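Local coordinates for FAD-binding PCMH-type domain-containing protein (Gibberella zeae, PDB 6YJO) that probably oxidises oligosaccharides with a covalently linked FAD, as a fungal member of the oxygen-dependent FAD-linked oxidoreductase family, at residues A261-P270 with A300-L308; A269-I277 with T285-T293. One frame throughout, in Å; residues are numbered along the deposited sequence.

Contact 1: residues A261-P270 with A300-L308; sequences AMQKFAVTAP and ALRPLLGDL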
ATOM      1  N   ALA A 261     -12.904  13.583 -18.807  1.00 65.18           N
ATOM      2  CA  ALA A 261     -13.939  14.165 -17.960  1.00 69.23           C
ATOM      3  C   ALA A 261     -13.706  13.840 -16.491  1.00 67.73           C
ATOM      4  O   ALA A 261     -14.072  14.634 -15.617  1.00 69.51           O
ATOM      5  CB  ALA A 261     -15.316  13.673 -18.402  1.00 70.10           C
ATOM      6  N   MET A 262     -13.087  12.694 -16.202  1.00 65.48           N
ATOM      7  CA  MET A 262     -12.835  12.314 -14.816  1.00 64.42           C
ATOM      8  C   MET A 262     -11.699  13.128 -14.213  1.00 62.21           C
ATOM      9  O   MET A 262     -11.736  13.455 -13.023  1.00 59.60           O
ATOM     10  CB  MET A 262     -12.512  10.825 -14.726  1.00 64.31           C
ATOM     11  CG  MET A 262     -13.721   9.949 -14.479  1.00 65.91           C
ATOM     12  SD  MET A 262     -13.269   8.212 -14.284  1.00 65.30           S
ATOM     13  CE  MET A 262     -12.244   8.289 -12.819  1.00 62.82           C
ATOM     14  N   GLN A 263     -10.674  13.446 -15.008  1.00 63.06           N
ATOM     15  CA  GLN A 263      -9.612  14.324 -14.528  1.00 64.34           C
ATOM     16  C   GLN A 263     -10.186  15.643 -14.035  1.00 66.70           C
ATOM     17  O   GLN A 263      -9.851  16.109 -12.942  1.00 67.14           O
ATOM     18  CB  GLN A 263      -8.586  14.580 -15.633  1.00 63.89           C
ATOM     19  CG  GLN A 263      -8.012  13.327 -16.275  1.00 60.91           C
ATOM     20  CD  GLN A 263      -6.695  13.592 -16.974  1.00 60.36           C
ATOM     21  OE1 GLN A 263      -5.657  13.044 -16.599  1.00 59.97           O
ATOM     22  NE2 GLN A 263      -6.733  14.425 -18.009  1.00 61.97           N
ATOM     23  N   LYS A 264     -11.055  16.261 -14.839  1.00 68.86           N
ATOM     24  CA  LYS A 264     -11.685  17.514 -14.437  1.00 71.48           C
ATOM     25  C   LYS A 264     -12.475  17.333 -13.149  1.00 69.90           C
ATOM     26  O   LYS A 264     -12.384  18.156 -12.232  1.00 70.25           O
ATOM     27  CB  LYS A 264     -12.598  18.017 -15.559  1.00 75.40           C
ATOM     28  CG  LYS A 264     -11.905  18.171 -16.911  1.00 75.95           C
ATOM     29  CD  LYS A 264     -12.911  18.246 -18.058  1.00 77.54           C
ATOM     30  CE  LYS A 264     -13.664  19.566 -18.071  1.00 79.79           C
ATOM     31  NZ  LYS A 264     -14.197  19.881 -19.423  1.00 81.28           N
ATOM     32  N   PHE A 265     -13.247  16.248 -13.058  1.00 67.53           N
ATOM     33  CA  PHE A 265     -14.049  15.998 -11.867  1.00 66.57           C
ATOM     34  C   PHE A 265     -13.177  15.721 -10.649  1.00 63.97           C
ATOM     35  O   PHE A 265     -13.581  16.020  -9.519  1.00 63.58           O
ATOM     36  CB  PHE A 265     -14.993  14.824 -12.126  1.00 65.13           C
ATOM     37  CG  PHE A 265     -16.013  14.620 -11.052  1.00 64.40           C
ATOM     38  CD1 PHE A 265     -17.018  15.551 -10.852  1.00 66.10           C
ATOM     39  CD2 PHE A 265     -15.976  13.493 -10.248  1.00 61.90           C
ATOM     40  CE1 PHE A 265     -17.964  15.367  -9.865  1.00 66.58           C
ATOM     41  CE2 PHE A 265     -16.920  13.302  -9.263  1.00 62.49           C
ATOM     42  CZ  PHE A 265     -17.916  14.241  -9.070  1.00 64.94           C
ATOM     43  N   ALA A 266     -11.989  15.145 -10.852  1.00 62.53           N
ATOM     44  CA  ALA A 266     -11.080  14.900  -9.738  1.00 62.04           C
ATOM     45  C   ALA A 266     -10.573  16.194  -9.120  1.00 64.73           C
ATOM     46  O   ALA A 266     -10.135  16.187  -7.965  1.00 65.01           O
ATOM     47  CB  ALA A 266      -9.898  14.045 -10.199  1.00 60.41           C
ATOM     48  N   VAL A 267     -10.633  17.302  -9.859  1.00 66.58           N
ATOM     49  CA  VAL A 267     -10.167  18.580  -9.334  1.00 66.48           C
ATOM     50  C   VAL A 267     -11.264  19.269  -8.536  1.00 68.02           C
ATOM     51  O   VAL A 267     -10.986  19.936  -7.534  1.00 69.17           O
ATOM     52  CB  VAL A 267      -9.670  19.468 -10.490  1.00 66.94           C
ATOM     53  CG1 VAL A 267      -9.234  20.839  -9.970  1.00 69.25           C
ATOM     54  CG2 VAL A 267      -8.541  18.781 -11.243  1.00 63.93           C
ATOM     55  N   THR A 268     -12.523  19.116  -8.957  1.00 68.31           N
ATOM     56  CA  THR A 268     -13.609  19.940  -8.444  1.00 69.92           C
ATOM     57  C   THR A 268     -14.516  19.232  -7.444  1.00 68.79           C
ATOM     58  O   THR A 268     -15.201  19.913  -6.674  1.00 69.84           O
ATOM     59  CB  THR A 268     -14.475  20.447  -9.605  1.00 72.82           C
ATOM     60  OG1 THR A 268     -14.959  19.330 -10.362  1.00 70.89           O
ATOM     61  CG2 THR A 268     -13.676  21.365 -10.521  1.00 74.50           C
ATOM     62  N   ALA A 269     -14.547  17.902  -7.431  1.00 66.70           N
ATOM     63  CA  ALA A 269     -15.535  17.205  -6.622  1.00 68.17           C
ATOM     64  C   ALA A 269     -15.314  17.489  -5.135  1.00 68.93           C
ATOM     65  O   ALA A 269     -14.194  17.782  -4.712  1.00 69.46           O
ATOM     66  CB  ALA A 269     -15.475  15.703  -6.881  1.00 65.95           C
ATOM     67  N   PRO A 270     -16.370  17.423  -4.322  1.00 69.72           N
ATOM     68  CA  PRO A 270     -16.196  17.626  -2.878  1.00 69.12           C
ATOM     69  C   PRO A 270     -15.255  16.596  -2.273  1.00 64.63           C
ATOM     70  O   PRO A 270     -15.014  15.525  -2.836  1.00 61.01           O
ATOM     71  CB  PRO A 270     -17.616  17.471  -2.321  1.00 71.45           C
ATOM     72  CG  PRO A 270     -18.509  17.781  -3.467  1.00 74.40           C
ATOM     73  CD  PRO A 270     -17.789  17.266  -4.682  1.00 72.52           C
ATOM     74  N   ALA A 300     -23.308  15.640  -6.222  1.00 73.49           N
ATOM     75  CA  ALA A 300     -21.866  15.662  -6.441  1.00 70.78           C
ATOM     76  C   ALA A 300     -21.498  15.023  -7.774  1.00 70.09           C
ATOM     77  O   ALA A 300     -20.563  15.471  -8.451  1.00 69.69           O
ATOM     78  CB  ALA A 300     -21.148  14.944  -5.298  1.00 67.15           C
ATOM     79  N   LEU A 301     -22.216  13.969  -8.165  1.00 70.72           N
ATOM     80  CA  LEU A 301     -21.909  13.247  -9.394  1.00 69.24           C
ATOM     81  C   LEU A 301     -22.505  13.896 -10.633  1.00 72.48           C
ATOM     82  O   LEU A 301     -22.069  13.585 -11.746  1.00 72.79           O
ATOM     83  CB  LEU A 301     -22.418  11.808  -9.294  1.00 66.92           C
ATOM     84  CG  LEU A 301     -21.589  10.850  -8.442  1.00 64.78           C
ATOM     85  CD1 LEU A 301     -22.272   9.490  -8.367  1.00 63.85           C
ATOM     86  CD2 LEU A 301     -20.178  10.719  -9.004  1.00 62.60           C
ATOM     87  N   ARG A 302     -23.489  14.778 -10.471  1.00 74.79           N
ATOM     88  CA  ARG A 302     -24.191  15.346 -11.621  1.00 74.56           C
ATOM     89  C   ARG A 302     -23.258  15.886 -12.698  1.00 72.00           C
ATOM     90  O   ARG A 302     -23.497  15.605 -13.884  1.00 70.49           O
ATOM     91  CB  ARG A 302     -25.153  16.439 -11.133  1.00 76.61           C
ATOM     92  CG  ARG A 302     -26.241  16.781 -12.145  1.00 79.14           C
ATOM     93  CD  ARG A 302     -27.264  17.787 -11.606  1.00 81.95           C
ATOM     94  NE  ARG A 302     -27.786  17.422 -10.290  1.00 81.08           N
ATOM     95  CZ  ARG A 302     -28.571  16.373 -10.053  1.00 80.20           C
ATOM     96  NH1 ARG A 302     -28.929  15.561 -11.042  1.00 79.56           N
ATOM     97  NH2 ARG A 302     -28.995  16.130  -8.819  1.00 80.13           N
ATOM     98  N   PRO A 303     -22.201  16.641 -12.383  1.00 71.64           N
ATOM     99  CA  PRO A 303     -21.355  17.163 -13.472  1.00 72.69           C
ATOM    100  C   PRO A 303     -20.601  16.074 -14.215  1.00 70.88           C
ATOM    101  O   PRO A 303     -20.461  16.156 -15.442  1.00 72.19           O
ATOM    102  CB  PRO A 303     -20.401  18.130 -12.750  1.00 71.57           C
ATOM    103  CG  PRO A 303     -21.012  18.371 -11.396  1.00 72.26           C
ATOM    104  CD  PRO A 303     -21.739  17.105 -11.064  1.00 71.37           C
ATOM    105  N   LEU A 304     -20.111  15.050 -13.511  1.00 67.52           N
ATOM    106  CA  LEU A 304     -19.394  13.970 -14.184  1.00 65.84           C
ATOM    107  C   LEU A 304     -20.348  13.091 -14.984  1.00 65.46           C
ATOM    108  O   LEU A 304     -20.078  12.763 -16.146  1.00 64.78           O
ATOM    109  CB  LEU A 304     -18.619  13.135 -13.161  1.00 65.02           C
ATOM    110  CG  LEU A 304     -18.005  11.823 -13.662  1.00 63.28           C
ATOM    111  CD1 LEU A 304     -17.070  12.061 -14.839  1.00 62.79           C
ATOM    112  CD2 LEU A 304     -17.269  11.128 -12.527  1.00 61.14           C
ATOM    113  N   LEU A 305     -21.473  12.696 -14.379  1.00 66.27           N
ATOM    114  CA  LEU A 305     -22.439  11.873 -15.101  1.00 67.10           C
ATOM    115  C   LEU A 305     -22.957  12.587 -16.343  1.00 70.11           C
ATOM    116  O   LEU A 305     -23.311  11.934 -17.330  1.00 68.98           O
ATOM    117  CB  LEU A 305     -23.605  11.492 -14.188  1.00 67.33           C
ATOM    118  CG  LEU A 305     -23.322  10.541 -13.018  1.00 65.50           C
ATOM    119  CD1 LEU A 305     -24.638  10.128 -12.369  1.00 65.62           C
ATOM    120  CD2 LEU A 305     -22.528   9.309 -13.445  1.00 63.01           C
ATOM    121  N   GLY A 306     -23.012  13.920 -16.311  1.00 73.46           N
ATOM    122  CA  GLY A 306     -23.394  14.661 -17.502  1.00 75.42           C
ATOM    123  C   GLY A 306     -22.402  14.480 -18.634  1.00 75.45           C
ATOM    124  O   GLY A 306     -22.784  14.186 -19.770  1.00 76.00           O
ATOM    125  N   ASP A 307     -21.110  14.655 -18.338  1.00 74.32           N
ATOM    126  CA  ASP A 307     -20.086  14.422 -19.351  1.00 74.35           C
ATOM    127  C   ASP A 307     -20.114  12.978 -19.833  1.00 71.08           C
ATOM    128  O   ASP A 307     -19.922  12.707 -21.024  1.00 71.40           O
ATOM    129  CB  ASP A 307     -18.706  14.769 -18.793  1.00 75.42           C
ATOM    130  CG  ASP A 307     -18.611  16.208 -18.322  1.00 79.66           C
ATOM    131  OD1 ASP A 307     -19.399  17.044 -18.807  1.00 83.25           O
ATOM    132  OD2 ASP A 307     -17.746  16.505 -17.469  1.00 79.00           O
ATOM    133  N   LEU A 308     -20.363  12.035 -18.920  1.00 69.15           N
ATOM    134  CA  LEU A 308     -20.324  10.621 -19.273  1.00 68.24           C
ATOM    135  C   LEU A 308     -21.577  10.172 -20.010  1.00 73.87           C
ATOM    136  O   LEU A 308     -21.501   9.267 -20.850  1.00 74.68           O
ATOM    137  CB  LEU A 308     -20.147   9.767 -18.016  1.00 65.23           C
ATOM    138  CG  LEU A 308     -18.788   9.804 -17.315  1.00 63.88           C
ATOM    139  CD1 LEU A 308     -18.795   8.852 -16.127  1.00 61.54           C
ATOM    140  CD2 LEU A 308     -17.671   9.454 -18.286  1.00 62.29           C
TER
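The carbonyl oxygen of A300 meets the edge of the F265 ring, lying in the ring plane 3.0 Å from both CE1 and CZ. It comes from a turn that is interrupted at the kink of helix 294-308: P303 has no N-H to give, and L304 N does not bond back to it. F265 gets there by standing with CG anti to its backbone N (chi1 -171°), a knob in the hole made by A300, L301, P303 and L304. One ring face takes L304 CB, a CH-pi contact 3.8 Å from the centroid; A269 CB lies over the other, toward the rim. L304 then forks: CD2 lies 3.5 Å from F265 CD2, while CD1 reaches M262 CG at 4.0 Å. The two helices run antiparallel (169°), their axes 9.6 Å apart, and at the far end A261 CB touches D307 CB at 3.6 Å. Beneath, M262 and L304 both rest on M275 of the sheet. No hydrogen bond crosses the interface, so cohesion comes from apolar shape fitting, with the weakly positive ring edge probably giving A300 O some electrostatic compensation.

Contact 2: residues A269-I277 with T285-T293; sequences APKELNMQI and TIQGVYYGT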
ATOM      1  N   ALA A 269     -14.547  17.902  -7.431  1.00 66.70           N
ATOM      2  CA  ALA A 269     -15.535  17.205  -6.622  1.00 68.17           C
ATOM      3  C   ALA A 269     -15.314  17.489  -5.135  1.00 68.93           C
ATOM      4  O   ALA A 269     -14.194  17.782  -4.712  1.00 69.46           O
ATOM      5  CB  ALA A 269     -15.475  15.703  -6.881  1.00 65.95           C
ATOM      6  N   PRO A 270     -16.370  17.423  -4.322  1.00 69.72           N
ATOM      7  CA  PRO A 270     -16.196  17.626  -2.878  1.00 69.12           C
ATOM      8  C   PRO A 270     -15.255  16.596  -2.273  1.00 64.63           C
ATOM      9  O   PRO A 270     -15.014  15.525  -2.836  1.00 61.01           O
ATOM     10  CB  PRO A 270     -17.616  17.471  -2.321  1.00 71.45           C
ATOM     11  CG  PRO A 270     -18.509  17.781  -3.467  1.00 74.40           C
ATOM     12  CD  PRO A 270     -17.789  17.266  -4.682  1.00 72.52           C
ATOM     13  N   LYS A 271     -14.722  16.935  -1.094  1.00 64.19           N
ATOM     14  CA  LYS A 271     -13.819  16.025  -0.400  1.00 61.49           C
ATOM     15  C   LYS A 271     -14.557  14.841   0.213  1.00 59.09           C
ATOM     16  O   LYS A 271     -13.926  13.820   0.503  1.00 57.22           O
ATOM     17  CB  LYS A 271     -13.035  16.776   0.680  1.00 63.00           C
ATOM     18  CG  LYS A 271     -13.812  17.059   1.952  1.00 65.83           C
ATOM     19  CD  LYS A 271     -13.015  17.959   2.883  1.00 67.26           C
ATOM     20  CE  LYS A 271     -13.844  18.398   4.074  1.00 69.11           C
ATOM     21  NZ  LYS A 271     -15.024  19.205   3.649  1.00 72.21           N
ATOM     22  N   GLU A 272     -15.873  14.950   0.412  1.00 59.22           N
ATOM     23  CA  GLU A 272     -16.664  13.815   0.880  1.00 57.00           C
ATOM     24  C   GLU A 272     -16.721  12.678  -0.132  1.00 52.05           C
ATOM     25  O   GLU A 272     -17.192  11.590   0.214  1.00 49.23           O
ATOM     26  CB  GLU A 272     -18.096  14.260   1.208  1.00 61.14           C
ATOM     27  CG  GLU A 272     -18.263  14.922   2.575  1.00 64.02           C
ATOM     28  CD  GLU A 272     -17.883  16.389   2.573  1.00 67.67           C
ATOM     29  OE1 GLU A 272     -17.637  16.939   1.479  1.00 68.24           O
ATOM     30  OE2 GLU A 272     -17.833  16.996   3.667  1.00 69.18           O
ATOM     31  N   LEU A 273     -16.246  12.896  -1.354  1.00 51.62           N
ATOM     32  CA  LEU A 273     -16.392  11.944  -2.446  1.00 51.57           C
ATOM     33  C   LEU A 273     -15.071  11.222  -2.697  1.00 49.58           C
ATOM     34  O   LEU A 273     -14.021  11.863  -2.811  1.00 49.26           O
ATOM     35  CB  LEU A 273     -16.854  12.667  -3.711  1.00 55.75           C
ATOM     36  CG  LEU A 273     -17.037  11.838  -4.981  1.00 59.21           C
ATOM     37  CD1 LEU A 273     -18.194  10.860  -4.848  1.00 60.68           C
ATOM     38  CD2 LEU A 273     -17.250  12.769  -6.161  1.00 62.16           C
ATOM     39  N   ASN A 274     -15.132   9.894  -2.782  1.00 48.93           N
ATOM     40  CA  ASN A 274     -13.974   9.048  -3.053  1.00 49.82           C
ATOM     41  C   ASN A 274     -14.300   8.152  -4.239  1.00 49.87           C
ATOM     42  O   ASN A 274     -15.356   7.515  -4.260  1.00 51.18           O
ATOM     43  CB  ASN A 274     -13.613   8.206  -1.826  1.00 50.14           C
ATOM     44  CG  ASN A 274     -13.256   9.058  -0.620  1.00 52.06           C
ATOM     45  OD1 ASN A 274     -12.082   9.304  -0.352  1.00 50.86           O
ATOM     46  ND2 ASN A 274     -14.271   9.511   0.113  1.00 53.81           N
ATOM     47  N   MET A 275     -13.400   8.093  -5.221  1.00 48.98           N
ATOM     48  CA  MET A 275     -13.724   7.452  -6.488  1.00 50.20           C
ATOM     49  C   MET A 275     -12.510   6.747  -7.071  1.00 46.28           C
ATOM     50  O   MET A 275     -11.370   7.166  -6.859  1.00 46.73           O
ATOM     51  CB  MET A 275     -14.242   8.480  -7.500  1.00 55.02           C
ATOM     52  CG  MET A 275     -15.347   7.958  -8.393  1.00 59.40           C
ATOM     53  SD  MET A 275     -16.158   9.273  -9.316  1.00 65.58           S
ATOM     54  CE  MET A 275     -14.993   9.498 -10.655  1.00 63.92           C
ATOM     55  N   GLN A 276     -12.782   5.669  -7.810  1.00 45.53           N
ATOM     56  CA  GLN A 276     -11.828   5.033  -8.710  1.00 45.42           C
ATOM     57  C   GLN A 276     -12.614   4.506  -9.906  1.00 47.48           C
ATOM     58  O   GLN A 276     -13.847   4.460  -9.886  1.00 48.23           O
ATOM     59  CB  GLN A 276     -11.048   3.915  -8.005  1.00 45.36           C
ATOM     60  CG  GLN A 276     -11.738   2.555  -7.992  1.00 46.54           C
ATOM     61  CD  GLN A 276     -10.978   1.490  -7.212  1.00 46.00           C
ATOM     62  OE1 GLN A 276     -11.478   0.383  -7.017  1.00 46.51           O
ATOM     63  NE2 GLN A 276      -9.766   1.814  -6.772  1.00 46.25           N
ATOM     64  N   ILE A 277     -11.896   4.128 -10.966  1.00 46.41           N
ATOM     65  CA  ILE A 277     -12.508   3.471 -12.119  1.00 47.31           C
ATOM     66  C   ILE A 277     -11.760   2.180 -12.409  1.00 44.36           C
ATOM     67  O   ILE A 277     -10.579   2.208 -12.765  1.00 42.49           O
ATOM     68  CB  ILE A 277     -12.534   4.367 -13.371  1.00 48.22           C
ATOM     69  CG1 ILE A 277     -13.170   3.592 -14.535  1.00 49.61           C
ATOM     70  CG2 ILE A 277     -11.134   4.843 -13.745  1.00 46.10           C
ATOM     71  CD1 ILE A 277     -13.405   4.412 -15.775  1.00 50.48           C
ATOM     72  N   THR A 285     -16.089   0.134 -14.770  1.00 54.93           N
ATOM     73  CA  THR A 285     -16.973   0.367 -13.629  1.00 56.49           C
ATOM     74  C   THR A 285     -16.384   1.491 -12.789  1.00 55.83           C
ATOM     75  O   THR A 285     -15.331   1.313 -12.171  1.00 54.91           O
ATOM     76  CB  THR A 285     -17.147  -0.893 -12.784  1.00 57.30           C
ATOM     77  OG1 THR A 285     -17.743  -1.932 -13.572  1.00 59.33           O
ATOM     78  CG2 THR A 285     -18.033  -0.604 -11.574  1.00 57.55           C
ATOM     79  N   ILE A 286     -17.062   2.634 -12.761  1.00 57.34           N
ATOM     80  CA  ILE A 286     -16.718   3.705 -11.831  1.00 57.62           C
ATOM     81  C   ILE A 286     -17.390   3.401 -10.499  1.00 57.72           C
ATOM     82  O   ILE A 286     -18.616   3.266 -10.428  1.00 59.03           O
ATOM     83  CB  ILE A 286     -17.142   5.076 -12.374  1.00 60.13           C
ATOM     84  CG1 ILE A 286     -16.278   5.451 -13.582  1.00 60.69           C
ATOM     85  CG2 ILE A 286     -17.011   6.149 -11.291  1.00 61.57           C
ATOM     86  CD1 ILE A 286     -16.723   6.706 -14.294  1.00 63.01           C
ATOM     87  N   GLN A 287     -16.589   3.286  -9.443  1.00 57.63           N
ATOM     88  CA  GLN A 287     -17.071   2.889  -8.129  1.00 56.81           C
ATOM     89  C   GLN A 287     -16.328   3.679  -7.059  1.00 54.34           C
ATOM     90  O   GLN A 287     -15.144   3.992  -7.212  1.00 52.13           O
ATOM     91  CB  GLN A 287     -16.870   1.384  -7.910  1.00 56.75           C
ATOM     92  CG  GLN A 287     -15.398   0.952  -7.881  1.00 56.88           C
ATOM     93  CD  GLN A 287     -15.211  -0.544  -8.067  1.00 57.40           C
ATOM     94  OE1 GLN A 287     -16.142  -1.255  -8.436  1.00 58.54           O
ATOM     95  NE2 GLN A 287     -13.999  -1.028  -7.809  1.00 57.92           N
ATOM     96  N   GLY A 288     -17.018   3.973  -5.964  1.00 51.67           N
ATOM     97  CA  GLY A 288     -16.407   4.731  -4.893  1.00 50.38           C
ATOM     98  C   GLY A 288     -17.290   4.797  -3.669  1.00 50.40           C
ATOM     99  O   GLY A 288     -18.198   3.980  -3.497  1.00 50.96           O
ATOM    100  N   VAL A 289     -17.008   5.783  -2.812  1.00 49.28           N
ATOM    101  CA  VAL A 289     -17.724   5.967  -1.554  1.00 51.00           C
ATOM    102  C   VAL A 289     -17.936   7.457  -1.322  1.00 52.87           C
ATOM    103  O   VAL A 289     -16.996   8.250  -1.438  1.00 54.71           O
ATOM    104  CB  VAL A 289     -16.967   5.353  -0.359  1.00 50.53           C
ATOM    105  CG1 VAL A 289     -17.684   5.704   0.944  1.00 51.55           C
ATOM    106  CG2 VAL A 289     -16.828   3.842  -0.514  1.00 48.85           C
ATOM    107  N   TYR A 290     -19.167   7.833  -0.987  1.00 53.63           N
ATOM    108  CA  TYR A 290     -19.509   9.199  -0.607  1.00 54.93           C
ATOM    109  C   TYR A 290     -19.979   9.189   0.840  1.00 54.57           C
ATOM    110  O   TYR A 290     -20.989   8.555   1.164  1.00 55.82           O
ATOM    111  CB  TYR A 290     -20.596   9.773  -1.520  1.00 56.68           C
ATOM    112  CG  TYR A 290     -20.930  11.220  -1.236  1.00 59.54           C
ATOM    113  CD1 TYR A 290     -20.176  12.246  -1.791  1.00 59.62           C
ATOM    114  CD2 TYR A 290     -22.001  11.564  -0.413  1.00 61.63           C
ATOM    115  CE1 TYR A 290     -20.474  13.572  -1.532  1.00 61.90           C
ATOM    116  CE2 TYR A 290     -22.310  12.889  -0.152  1.00 63.24           C
ATOM    117  CZ  TYR A 290     -21.545  13.888  -0.714  1.00 62.71           C
ATOM    118  OH  TYR A 290     -21.840  15.208  -0.458  1.00 62.48           O
ATOM    119  N   TYR A 291     -19.243   9.876   1.708  1.00 53.42           N
ATOM    120  CA  TYR A 291     -19.609   9.970   3.120  1.00 53.76           C
ATOM    121  C   TYR A 291     -20.692  11.033   3.250  1.00 56.99           C
ATOM    122  O   TYR A 291     -20.433  12.213   3.498  1.00 56.95           O
ATOM    123  CB  TYR A 291     -18.379  10.261   3.971  1.00 52.46           C
ATOM    124  CG  TYR A 291     -17.355   9.157   3.842  1.00 51.62           C
ATOM    125  CD1 TYR A 291     -17.582   7.910   4.415  1.00 51.47           C
ATOM    126  CD2 TYR A 291     -16.185   9.340   3.115  1.00 49.61           C
ATOM    127  CE1 TYR A 291     -16.667   6.889   4.285  1.00 49.91           C
ATOM    128  CE2 TYR A 291     -15.262   8.321   2.981  1.00 47.13           C
ATOM    129  CZ  TYR A 291     -15.508   7.098   3.569  1.00 48.75           C
ATOM    130  OH  TYR A 291     -14.593   6.074   3.439  1.00 49.21           O
ATOM    131  N   GLY A 292     -21.929  10.585   3.078  1.00 58.15           N
ATOM    132  CA  GLY A 292     -23.069  11.475   3.035  1.00 60.14           C
ATOM    133  C   GLY A 292     -24.283  10.723   2.527  1.00 60.93           C
ATOM    134  O   GLY A 292     -24.261   9.497   2.384  1.00 57.17           O
ATOM    135  N   THR A 293     -25.338  11.484   2.245  1.00 65.11           N
ATOM    136  CA  THR A 293     -26.603  10.893   1.835  1.00 65.26           C
ATOM    137  C   THR A 293     -26.609  10.605   0.334  1.00 65.68           C
ATOM    138  O   THR A 293     -25.823  11.159  -0.439  1.00 57.67           O
ATOM    139  CB  THR A 293     -27.771  11.815   2.190  1.00 68.17           C
ATOM    140  OG1 THR A 293     -27.737  12.980   1.358  1.00 68.88           O
ATOM    141  CG2 THR A 293     -27.694  12.237   3.652  1.00 68.27           C
TER
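Strands 273-277 and 285-290 run antiparallel, 4.6 Å apart at their axes and 164° between directions, as arms of a beta hairpin in the middle of a seven-stranded antiparallel sheet. N274 with V289 and Q276 with Q287 are hydrogen-bonded pairs, and Y291 N to E272 O (3.1 Å) extends the pairing past the strand. At the M275-G288 pair the strands come close, and G288 CA sits 3.0 Å from N274 O. N274 and Q276 point to one face of the sheet, together with Q287 and V289. In Q276 and Q287 CG sits between the backbone N and the carbonyl carbon (chi1 85° for Q276), and the extended chains beyond bring nearly coplanar amides side by side: Q287 NE2 donates to a lone pair of Q276 OE1 at 3.0 Å, nearly straight (164°). Q276 NE2 goes to D385, so both ends of that amide are held and its flip is settled; the Q276 side chain lies about 7 Å from the bound FAD. N274 ND2 bonds to T182, adds a weak bond to V289 O, and comes 3.3 Å from Y291 CE2 with the amide steeply turned against the ring; Y291 OH bonds to F178 O. On the other face, L273 CB meets the edge of the Y290 ring in its plane, 3.9 Å from CD1. I286 splits its branches: CG1 packs on I277 CG1 at 3.7 Å, and CG2 lies against M275 SD.

The centres of the two contacts are 10 Å apart, and A269 and P270 belong to both. Helix 252-268 leads into strand 273-280, the hairpin turns back through strand 283-290, and helix 294-308 follows. With strands 242-248 and 314-315 this gives a beta-alpha-beta-beta-alpha-beta unit with strand order 4-1-3-2, a ferredoxin-like arrangement within the larger sheet. Contact 1 joins the helices lying on one face of contact 2: F265 CE2 meets L273 CD2 at 3.2 Å, and L304 CD2 meets M275 CE at 3.4 Å. The opposite face carries Q276 toward the FAD, so the sheet separates the helical layer from the cofactor side.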